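Local coordinates for acyl-homoserine-lactone synthase (Pseudomonas aeruginosa, PDB 1RO5), which catalyses the synthesis of the quorum-sensing signal N-(3-oxododecanoyl)homoserine lactone from an acylated acyl carrier protein and S-adenosyl-L-methionine, at residues 100-105 with 123-128; 127-132 with 178-183; 144-149 with 159-164. All coordinates share one frame; numbering follows the deposited sequence. Where two conformers were deposited one is given.

Contact 1: 100-105 with 123-128; sequences WELSRF and EAMRAL
Leu102 on strand 99-107 faces Leu128 on helix 118-133, with their CA atoms 9.9 Å apart, the separation of a helix laid against one face of a sheet with a single layer of side chains between the backbones. The two leucines bridge that gap by reaching toward each other tip to tip, and CD2 of Leu102 meets CD2 of Leu128 at 3.9 Å. Leu102 leaves the strand pointing toward the helix. The CB of Leu128 sets off along the flank of the helix instead, and its CG stands anti to the backbone N (chi1 -166°), a turn that brings the branched end round to the strand. The other methyl of Leu102, CD1, lies 4.3 Å from CE of Met125, about one helical turn before Leu128. Met125 also starts from the flank, and its flexible thioether chain folds at chi2 (77°) and chi3 (56°), delivering the terminal methyl to the leucine. The forked end of Leu102 thus serves two helix residues at once, one methyl for each. All three residues are buried, and aliphatic side chains suit a layer in which only dispersion and the exclusion of water hold the surfaces together. Polar groups on the strand have partners elsewhere: Ser103 OG is hydrogen-bonded to Arg70 NE, and Arg104 makes a salt bridge with Glu45. On the sheet side Leu102 also packs on Ile71 of strand 64-73, while Leu128 rests on Met57 of strand 55-61, which spreads the same apolar layer over further strands. Strand 99-107, helix 118-133 and strand 139-145, parallel to the first, form a beta-alpha-beta crossover of the acetyltransferase-like alpha-beta-alpha sandwich to which autoinducer synthases belong.

Contact 2: 127-132 with 178-183; sequences ALARYS and IELNAK
Leu180 meets helix 118-133 with both branches of its side chain, where strand 171-179 has ended and helix 182-189 is about to begin. A first torsion of -47° keeps its CG beside the backbone N and directs the fork at the helix surface. One prong, CD1, touches CB of Ser132 at 3.7 Å; the other, CD2, lies 4.2 Å from CB of Ala129. Alanine, with a single methyl, lets the chains come near, and the CA atoms of Ala129 and Leu180 are 6.7 Å apart. Ser132 offers carbon to the leucine: with OG anti to the carbonyl carbon (chi1 -40°), its hydroxyl turns back to its own helix and donates to Leu128 O at 2.5 Å, a short value not to be pressed. That oxygen also accepts the helical bond from Ser132 N, the two donors arriving from opposite faces of the carbonyl plane, with OG 37° out of it. Beside Leu180, Leu140 of strand 139-145 continues the apolar packing. The contact therefore rests on dispersion and burial of carbon, and serine can sit in this buried place because its polar atom is satisfied within the helix while its CB packs like an alanine.

Contact 3: 144-149 with 159-164; sequences TTVGVE and VSRFGP. With SO4 (sulfate ion), chain E.
Glu149 and Arg161 run across each other at about a right angle, yet their flat ends come almost into one plane, the carboxylate and guanidinium turned by 24°. Arg161 grips side-on, using NE and NH2, one for each carboxylate oxygen. The bond from Arg161 NH2 to Glu149 OE1 is 2.8 Å long and nearly straight at 177°, while that from Arg161 NE to Glu149 OE2 is longer, 3.1 Å, and more bent. Both oxygens use their syn lone pairs, so the two bonds together fix the rotation of either group. In the glutamate the first torsion (chi1 162°) swings CG away from the backbone N, and the chain then runs extended; the arginine bends at chi2 and chi3 to present its edge. Opposite charges suit such a partly exposed place, where the pair is probably not wholly stripped of water.

The bridge ties the first turn of helix 146-154 to strand 158-161, an outer strand of the mixed sheet of this acetyltransferase-like fold, and Val174 of strand 171-179 packs against both partners. Beside the bridge, CG2 of Val146 lies obliquely 4.0 Å from Arg161 NH2, giving the arginine an apolar neighbour.

The helix start is secured by Thr145, the N-cap, whose OG1 accepts from Val148 N at 3.2 Å. The same hydroxyl donates to O1 of a sulfate ion at 2.9 Å. Gly147 brings its CA within 3.3 Å of sulfate O2. The sulfate, probably from the crystallisation liquor, lies by the helix N terminus, whose dipole would be expected to attract an anion.

Going from the N terminus, the first segment involved lies on strand 99-107, and contact 1 closes its loop on helix 118-133 after 17 intervening residues, before contact 3 opens. Contact 2 starts on that helix, sharing Ala127 and Leu128 with contact 1, and closes 45 residues later, just past the end of strand 171-179. Contact 3 is nested inside this larger loop, in series with contact 1, and does not touch contact 2. Trp100 packs on Tyr131 and Ser132 between contacts 1 and 2. Contacts 1 and 2 tie helix 118-133 to the middle of the sheet and to the connection leading into helix 182-189, while contact 3 fastens helix 146-154 to the outer strand 158-161.

Contact 1: 100-105 with 123-128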
loop_
_atom_site.group_PDB
_atom_site.type_symbol
_atom_site.label_atom_id
_atom_site.label_comp_id
_atom_site.label_asym_id
_atom_site.label_seq_id
_atom_site.Cartn_x
_atom_site.Cartn_y
_atom_site.Cartn_z
ATOM N N TRP A 100 -5.470 -0.107 -9.391
ATOM C CA TRP A 100 -4.419 -0.879 -8.811
ATOM C C TRP A 100 -4.811 -1.208 -7.405
ATOM O O TRP A 100 -5.603 -0.524 -6.771
ATOM C CB TRP A 100 -3.125 -0.017 -8.779
ATOM C CG TRP A 100 -2.376 0.161 -10.052
ATOM C CD1 TRP A 100 -2.534 -0.524 -11.207
ATOM C CD2 TRP A 100 -1.325 1.103 -10.294
ATOM N NE1 TRP A 100 -1.600 -0.112 -12.139
ATOM C CE2 TRP A 100 -0.872 0.905 -11.600
ATOM C CE3 TRP A 100 -0.741 2.111 -9.534
ATOM C CZ2 TRP A 100 0.139 1.638 -12.145
ATOM C CZ3 TRP A 100 0.252 2.822 -10.059
ATOM C CH2 TRP A 100 0.702 2.579 -11.364
ATOM N N GLU A 101 -4.208 -2.234 -6.885
ATOM C CA GLU A 101 -4.374 -2.640 -5.535
ATOM C C GLU A 101 -3.127 -2.380 -4.724
ATOM O O GLU A 101 -1.987 -2.543 -5.240
ATOM C CB GLU A 101 -4.640 -4.164 -5.466
ATOM C CG GLU A 101 -4.902 -4.512 -3.995
ATOM C CD GLU A 101 -4.710 -5.978 -3.583
ATOM O OE1 GLU A 101 -3.789 -6.647 -4.054
ATOM O OE2 GLU A 101 -5.436 -6.394 -2.722
ATOM N N LEU A 102 -3.333 -1.883 -3.493
ATOM C CA LEU A 102 -2.262 -1.723 -2.540
ATOM C C LEU A 102 -2.355 -2.879 -1.539
ATOM O O LEU A 102 -3.478 -3.284 -1.103
ATOM C CB LEU A 102 -2.376 -0.422 -1.776
ATOM C CG LEU A 102 -2.603 0.851 -2.564
ATOM C CD1 LEU A 102 -2.702 1.944 -1.589
ATOM C CD2 LEU A 102 -1.401 1.029 -3.526
ATOM N N SER A 103 -1.169 -3.307 -1.055
ATOM C CA SER A 103 -1.100 -4.361 -0.085
ATOM C C SER A 103 0.155 -4.321 0.706
ATOM O O SER A 103 1.080 -3.619 0.348
ATOM C CB SER A 103 -1.288 -5.743 -0.792
ATOM O OG SER A 103 -0.245 -6.064 -1.681
ATOM N N ARG A 104 0.239 -5.060 1.805
ATOM C CA ARG A 104 1.531 -5.141 2.541
ATOM C C ARG A 104 2.098 -3.804 3.007
ATOM O O ARG A 104 3.285 -3.558 2.832
ATOM C CB ARG A 104 2.588 -5.947 1.749
ATOM C CG ARG A 104 2.198 -7.409 1.452
ATOM C CD ARG A 104 1.975 -8.129 2.773
ATOM N NE ARG A 104 1.841 -9.589 2.714
ATOM C CZ ARG A 104 0.726 -10.294 3.058
ATOM N NH1 ARG A 104 -0.428 -9.728 3.486
ATOM N NH2 ARG A 104 0.774 -11.590 3.021
ATOM N N PHE A 105 1.285 -2.959 3.664
ATOM C CA PHE A 105 1.774 -1.731 4.277
ATOM C C PHE A 105 2.610 -2.081 5.402
ATOM O O PHE A 105 2.131 -2.606 6.336
ATOM C CB PHE A 105 0.732 -0.683 4.822
ATOM C CG PHE A 105 -0.475 -0.494 3.988
ATOM C CD1 PHE A 105 -0.538 -1.020 2.704
ATOM C CD2 PHE A 105 -1.603 0.089 4.538
ATOM C CE1 PHE A 105 -1.733 -0.941 1.920
ATOM C CE2 PHE A 105 -2.777 0.215 3.754
ATOM C CZ PHE A 105 -2.802 -0.321 2.422
ATOM N N GLU A 123 3.036 10.975 3.432
ATOM C CA GLU A 123 4.039 11.150 2.427
ATOM C C GLU A 123 4.002 10.030 1.383
ATOM O O GLU A 123 4.097 10.266 0.142
ATOM C CB GLU A 123 5.402 11.233 3.058
ATOM C CG GLU A 123 5.636 12.566 3.686
ATOM C CD GLU A 123 5.710 13.684 2.666
ATOM O OE1 GLU A 123 5.888 14.839 3.083
ATOM O OE2 GLU A 123 5.619 13.385 1.458
ATOM N N ALA A 124 3.846 8.816 1.903
ATOM C CA ALA A 124 3.651 7.686 1.044
ATOM C C ALA A 124 2.451 7.871 0.185
ATOM O O ALA A 124 2.477 7.502 -0.959
ATOM C CB ALA A 124 3.515 6.396 1.851
ATOM N N MET A 125 1.375 8.384 0.711
ATOM C CA MET A 125 0.234 8.447 -0.167
ATOM C C MET A 125 0.356 9.580 -1.235
ATOM O O MET A 125 -0.168 9.449 -2.380
ATOM C CB MET A 125 -1.060 8.429 0.589
ATOM C CG MET A 125 -2.282 8.400 -0.379
ATOM S SD MET A 125 -2.735 6.839 -1.220
ATOM C CE MET A 125 -2.914 5.870 0.186
ATOM N N ARG A 126 1.128 10.615 -0.863
ATOM C CA ARG A 126 1.354 11.757 -1.748
ATOM C C ARG A 126 2.122 11.255 -2.873
ATOM O O ARG A 126 1.788 11.608 -3.989
ATOM C CB ARG A 126 2.149 12.949 -1.158
ATOM C CG ARG A 126 1.599 13.483 0.139
ATOM C CD ARG A 126 2.269 14.776 0.703
ATOM N NE ARG A 126 1.268 15.330 1.611
ATOM C CZ ARG A 126 1.320 16.524 2.228
ATOM N NH1 ARG A 126 2.389 17.325 2.103
ATOM N NH2 ARG A 126 0.299 16.912 2.988
ATOM N N ALA A 127 3.201 10.525 -2.593
ATOM C CA ALA A 127 4.074 10.008 -3.679
ATOM C C ALA A 127 3.329 8.946 -4.503
ATOM O O ALA A 127 3.346 8.974 -5.754
ATOM C CB ALA A 127 5.352 9.377 -3.069
ATOM N N LEU A 128 2.583 8.080 -3.787
ATOM C CA LEU A 128 1.869 7.026 -4.462
ATOM C C LEU A 128 0.734 7.512 -5.354
ATOM O O LEU A 128 0.590 7.067 -6.495
ATOM C CB LEU A 128 1.380 6.025 -3.456
ATOM C CG LEU A 128 0.883 4.675 -3.909
ATOM C CD1 LEU A 128 1.830 4.058 -4.922
ATOM C CD2 LEU A 128 1.009 3.939 -2.636
#

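Contact 2: 127-132 with 178-183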
loop_
_atom_site.group_PDB
_atom_site.type_symbol
_atom_site.label_atom_id
_atom_site.label_comp_id
_atom_site.label_asym_id
_atom_site.label_seq_id
_atom_site.Cartn_x
_atom_site.Cartn_y
_atom_site.Cartn_z
ATOM N N ALA A 127 3.201 10.525 -2.593
ATOM C CA ALA A 127 4.074 10.008 -3.679
ATOM C C ALA A 127 3.329 8.946 -4.503
ATOM O O ALA A 127 3.346 8.974 -5.754
ATOM C CB ALA A 127 5.352 9.377 -3.069
ATOM N N LEU A 128 2.583 8.080 -3.787
ATOM C CA LEU A 128 1.869 7.026 -4.462
ATOM C C LEU A 128 0.734 7.512 -5.354
ATOM O O LEU A 128 0.590 7.067 -6.495
ATOM C CB LEU A 128 1.380 6.025 -3.456
ATOM C CG LEU A 128 0.883 4.675 -3.909
ATOM C CD1 LEU A 128 1.830 4.058 -4.922
ATOM C CD2 LEU A 128 1.009 3.939 -2.636
ATOM N N ALA A 129 -0.061 8.455 -4.844
ATOM C CA ALA A 129 -1.209 8.930 -5.608
ATOM C C ALA A 129 -0.773 9.671 -6.912
ATOM O O ALA A 129 -1.448 9.691 -7.912
ATOM C CB ALA A 129 -2.040 9.794 -4.752
ATOM N N ARG A 130 0.387 10.269 -6.857
ATOM C CA ARG A 130 0.956 11.010 -7.937
ATOM C C ARG A 130 1.531 10.120 -9.043
ATOM O O ARG A 130 1.313 10.362 -10.263
ATOM C CB ARG A 130 2.109 11.854 -7.316
ATOM C CG ARG A 130 2.951 12.476 -8.421
ATOM C CD ARG A 130 4.040 13.411 -8.001
ATOM N NE ARG A 130 5.082 13.217 -9.023
ATOM C CZ ARG A 130 6.377 12.976 -8.758
ATOM N NH1 ARG A 130 6.798 12.910 -7.486
ATOM N NH2 ARG A 130 7.256 12.807 -9.771
ATOM N N TYR A 131 2.327 9.131 -8.623
ATOM C CA TYR A 131 2.795 8.102 -9.486
ATOM C C TYR A 131 1.624 7.387 -10.109
ATOM O O TYR A 131 1.650 7.078 -11.259
ATOM C CB TYR A 131 3.556 7.093 -8.691
ATOM C CG TYR A 131 4.161 5.966 -9.552
ATOM C CD1 TYR A 131 5.358 6.186 -10.275
ATOM C CD2 TYR A 131 3.580 4.713 -9.589
ATOM C CE1 TYR A 131 5.939 5.156 -11.015
ATOM C CE2 TYR A 131 4.149 3.640 -10.357
ATOM C CZ TYR A 131 5.315 3.881 -11.098
ATOM O OH TYR A 131 5.915 2.828 -11.858
ATOM N N SER A 132 0.572 7.134 -9.368
ATOM C CA SER A 132 -0.538 6.463 -9.991
ATOM C C SER A 132 -1.266 7.385 -10.997
ATOM O O SER A 132 -1.678 6.954 -12.103
ATOM C CB SER A 132 -1.516 5.969 -8.955
ATOM O OG SER A 132 -0.802 5.446 -7.853
ATOM N N ILE A 178 -10.162 3.842 -2.893
ATOM C CA ILE A 178 -9.659 5.151 -2.584
ATOM C C ILE A 178 -9.709 5.809 -3.953
ATOM O O ILE A 178 -8.860 5.470 -4.793
ATOM C CB ILE A 178 -8.205 5.176 -2.210
ATOM C CG1 ILE A 178 -7.893 4.652 -0.822
ATOM C CG2 ILE A 178 -7.752 6.609 -1.955
ATOM C CD1 ILE A 178 -7.738 3.274 -0.695
ATOM N N GLU A 179 -10.666 6.734 -4.206
ATOM C CA GLU A 179 -10.747 7.451 -5.504
ATOM C C GLU A 179 -9.675 8.476 -5.591
ATOM O O GLU A 179 -9.479 9.261 -4.645
ATOM C CB GLU A 179 -12.110 8.055 -5.643
ATOM C CG GLU A 179 -13.173 6.957 -5.545
ATOM C CD GLU A 179 -13.196 6.113 -6.781
ATOM O OE1 GLU A 179 -12.570 6.512 -7.844
ATOM O OE2 GLU A 179 -13.798 5.037 -6.679
ATOM N N LEU A 180 -8.885 8.474 -6.650
ATOM C CA LEU A 180 -7.843 9.542 -6.689
ATOM C C LEU A 180 -8.381 10.870 -7.388
ATOM O O LEU A 180 -7.703 11.481 -8.238
ATOM C CB LEU A 180 -6.529 9.047 -7.360
ATOM C CG LEU A 180 -5.979 7.649 -6.896
ATOM C CD1 LEU A 180 -4.745 7.309 -7.659
ATOM C CD2 LEU A 180 -5.643 7.784 -5.392
ATOM N N ASN A 181 -9.609 11.260 -7.032
ATOM C CA ASN A 181 -10.252 12.409 -7.636
ATOM C C ASN A 181 -9.749 13.688 -6.938
ATOM O O ASN A 181 -8.712 13.757 -6.206
ATOM C CB ASN A 181 -11.791 12.230 -7.539
ATOM C CG ASN A 181 -12.233 12.006 -6.114
ATOM O OD1 ASN A 181 -11.523 12.389 -5.188
ATOM N ND2 ASN A 181 -13.362 11.357 -5.920
ATOM N N ALA A 182 -10.534 14.743 -7.165
ATOM C CA ALA A 182 -10.259 16.108 -6.752
ATOM C C ALA A 182 -10.236 16.189 -5.246
ATOM O O ALA A 182 -9.299 16.833 -4.610
ATOM C CB ALA A 182 -11.469 17.058 -7.397
ATOM N N LYS A 183 -11.261 15.598 -4.632
ATOM C CA LYS A 183 -11.291 15.664 -3.175
ATOM C C LYS A 183 -9.968 15.097 -2.495
ATOM O O LYS A 183 -9.260 15.784 -1.572
ATOM C CB LYS A 183 -12.556 15.011 -2.689
ATOM C CG LYS A 183 -12.619 15.034 -1.179
ATOM C CD LYS A 183 -13.641 13.958 -0.801
ATOM C CE LYS A 183 -13.488 13.549 0.650
ATOM N NZ LYS A 183 -14.883 13.400 1.079
#

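Contact 3: 144-149 with 159-164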
loop_
_atom_site.group_PDB
_atom_site.type_symbol
_atom_site.label_atom_id
_atom_site.label_comp_id
_atom_site.label_asym_id
_atom_site.label_seq_id
_atom_site.Cartn_x
_atom_site.Cartn_y
_atom_site.Cartn_z
ATOM N N THR A 144 -7.142 -3.387 4.211
ATOM C CA THR A 144 -6.354 -2.871 5.299
ATOM C C THR A 144 -7.232 -2.965 6.603
ATOM O O THR A 144 -8.248 -3.755 6.627
ATOM C CB THR A 144 -5.766 -1.469 4.958
ATOM O OG1 THR A 144 -4.906 -1.079 6.019
ATOM C CG2 THR A 144 -6.845 -0.398 4.912
ATOM N N THR A 145 -6.836 -2.316 7.716
ATOM C CA THR A 145 -7.669 -2.392 8.905
ATOM C C THR A 145 -8.543 -1.150 9.029
ATOM O O THR A 145 -8.299 -0.033 8.407
ATOM C CB THR A 145 -6.818 -2.398 10.146
ATOM O OG1 THR A 145 -6.110 -1.132 10.188
ATOM C CG2 THR A 145 -5.708 -3.542 10.154
ATOM N N VAL A 146 -9.494 -1.299 9.953
ATOM C CA VAL A 146 -10.417 -0.198 10.247
ATOM C C VAL A 146 -9.719 1.035 10.715
ATOM O O VAL A 146 -10.142 2.161 10.410
ATOM C CB VAL A 146 -11.535 -0.585 11.210
ATOM C CG1 VAL A 146 -12.391 0.687 11.492
ATOM C CG2 VAL A 146 -12.377 -1.649 10.576
ATOM N N GLY A 147 -8.609 0.814 11.440
ATOM C CA GLY A 147 -7.675 1.864 11.905
ATOM C C GLY A 147 -7.193 2.690 10.730
ATOM O O GLY A 147 -7.259 3.938 10.722
ATOM N N VAL A 148 -6.636 2.033 9.717
ATOM C CA VAL A 148 -6.037 2.815 8.631
ATOM C C VAL A 148 -7.207 3.472 7.857
ATOM O O VAL A 148 -7.074 4.550 7.320
ATOM C CB VAL A 148 -5.241 1.888 7.691
ATOM C CG1 VAL A 148 -5.034 2.490 6.253
ATOM C CG2 VAL A 148 -3.998 1.378 8.329
ATOM N N GLU A 149 -8.337 2.781 7.787
ATOM C CA GLU A 149 -9.491 3.365 7.111
ATOM C C GLU A 149 -9.813 4.748 7.725
ATOM O O GLU A 149 -9.916 5.787 6.990
ATOM C CB GLU A 149 -10.711 2.455 7.142
ATOM C CG GLU A 149 -11.996 3.237 6.829
ATOM C CD GLU A 149 -13.198 2.345 6.914
ATOM O OE1 GLU A 149 -13.144 1.369 7.726
ATOM O OE2 GLU A 149 -14.203 2.521 6.171
ATOM N N VAL A 159 -12.852 7.879 0.351
ATOM C CA VAL A 159 -12.590 6.495 0.692
ATOM C C VAL A 159 -13.879 5.867 1.024
ATOM O O VAL A 159 -14.690 6.422 1.816
ATOM C CB VAL A 159 -11.751 6.455 1.949
ATOM C CG1 VAL A 159 -11.276 5.058 2.209
ATOM C CG2 VAL A 159 -10.525 7.148 1.643
ATOM N N SER A 160 -14.140 4.716 0.423
ATOM C CA SER A 160 -15.417 4.099 0.677
ATOM C C SER A 160 -15.054 2.630 0.802
ATOM O O SER A 160 -13.953 2.280 0.448
ATOM C CB SER A 160 -16.387 4.407 -0.448
ATOM O OG SER A 160 -16.329 3.440 -1.502
ATOM N N ARG A 161 -15.915 1.832 1.379
ATOM C CA ARG A 161 -15.688 0.471 1.620
ATOM C C ARG A 161 -16.635 -0.396 0.763
ATOM O O ARG A 161 -17.676 0.050 0.305
ATOM C CB ARG A 161 -15.753 0.197 3.192
ATOM C CG ARG A 161 -16.984 -0.303 3.778
ATOM C CD ARG A 161 -17.394 0.151 5.305
ATOM N NE ARG A 161 -16.348 0.280 6.307
ATOM C CZ ARG A 161 -16.391 -0.269 7.544
ATOM N NH1 ARG A 161 -17.403 -1.056 7.866
ATOM N NH2 ARG A 161 -15.394 -0.101 8.460
ATOM N N PHE A 162 -16.205 -1.601 0.418
ATOM C CA PHE A 162 -16.990 -2.554 -0.345
ATOM C C PHE A 162 -18.156 -3.154 0.485
ATOM O O PHE A 162 -19.173 -3.602 -0.070
ATOM C CB PHE A 162 -16.048 -3.707 -0.833
ATOM C CG PHE A 162 -15.237 -3.322 -2.048
ATOM C CD1 PHE A 162 -14.083 -2.553 -1.885
ATOM C CD2 PHE A 162 -15.688 -3.612 -3.382
ATOM C CE1 PHE A 162 -13.246 -2.222 -2.988
ATOM C CE2 PHE A 162 -14.937 -3.196 -4.507
ATOM C CZ PHE A 162 -13.707 -2.517 -4.333
ATOM N N GLY A 163 -17.976 -3.272 1.796
ATOM C CA GLY A 163 -18.949 -3.857 2.648
ATOM C C GLY A 163 -18.431 -3.798 4.091
ATOM O O GLY A 163 -17.434 -3.160 4.404
ATOM N N PRO A 164 -19.130 -4.460 5.003
ATOM C CA PRO A 164 -18.722 -4.461 6.444
ATOM C C PRO A 164 -17.262 -4.942 6.673
ATOM O O PRO A 164 -16.849 -5.813 5.925
ATOM C CB PRO A 164 -19.682 -5.477 7.133
ATOM C CG PRO A 164 -20.911 -5.532 6.144
ATOM C CD PRO A 164 -20.394 -5.170 4.702
HETATM S S SO4 E . -4.513 0.067 13.516
HETATM O O1 SO4 E . -4.448 -0.977 12.520
HETATM O O2 SO4 E . -4.592 1.378 12.873
HETATM O O3 SO4 E . -3.390 -0.028 14.464
HETATM O O4 SO4 E . -5.761 -0.040 14.282
#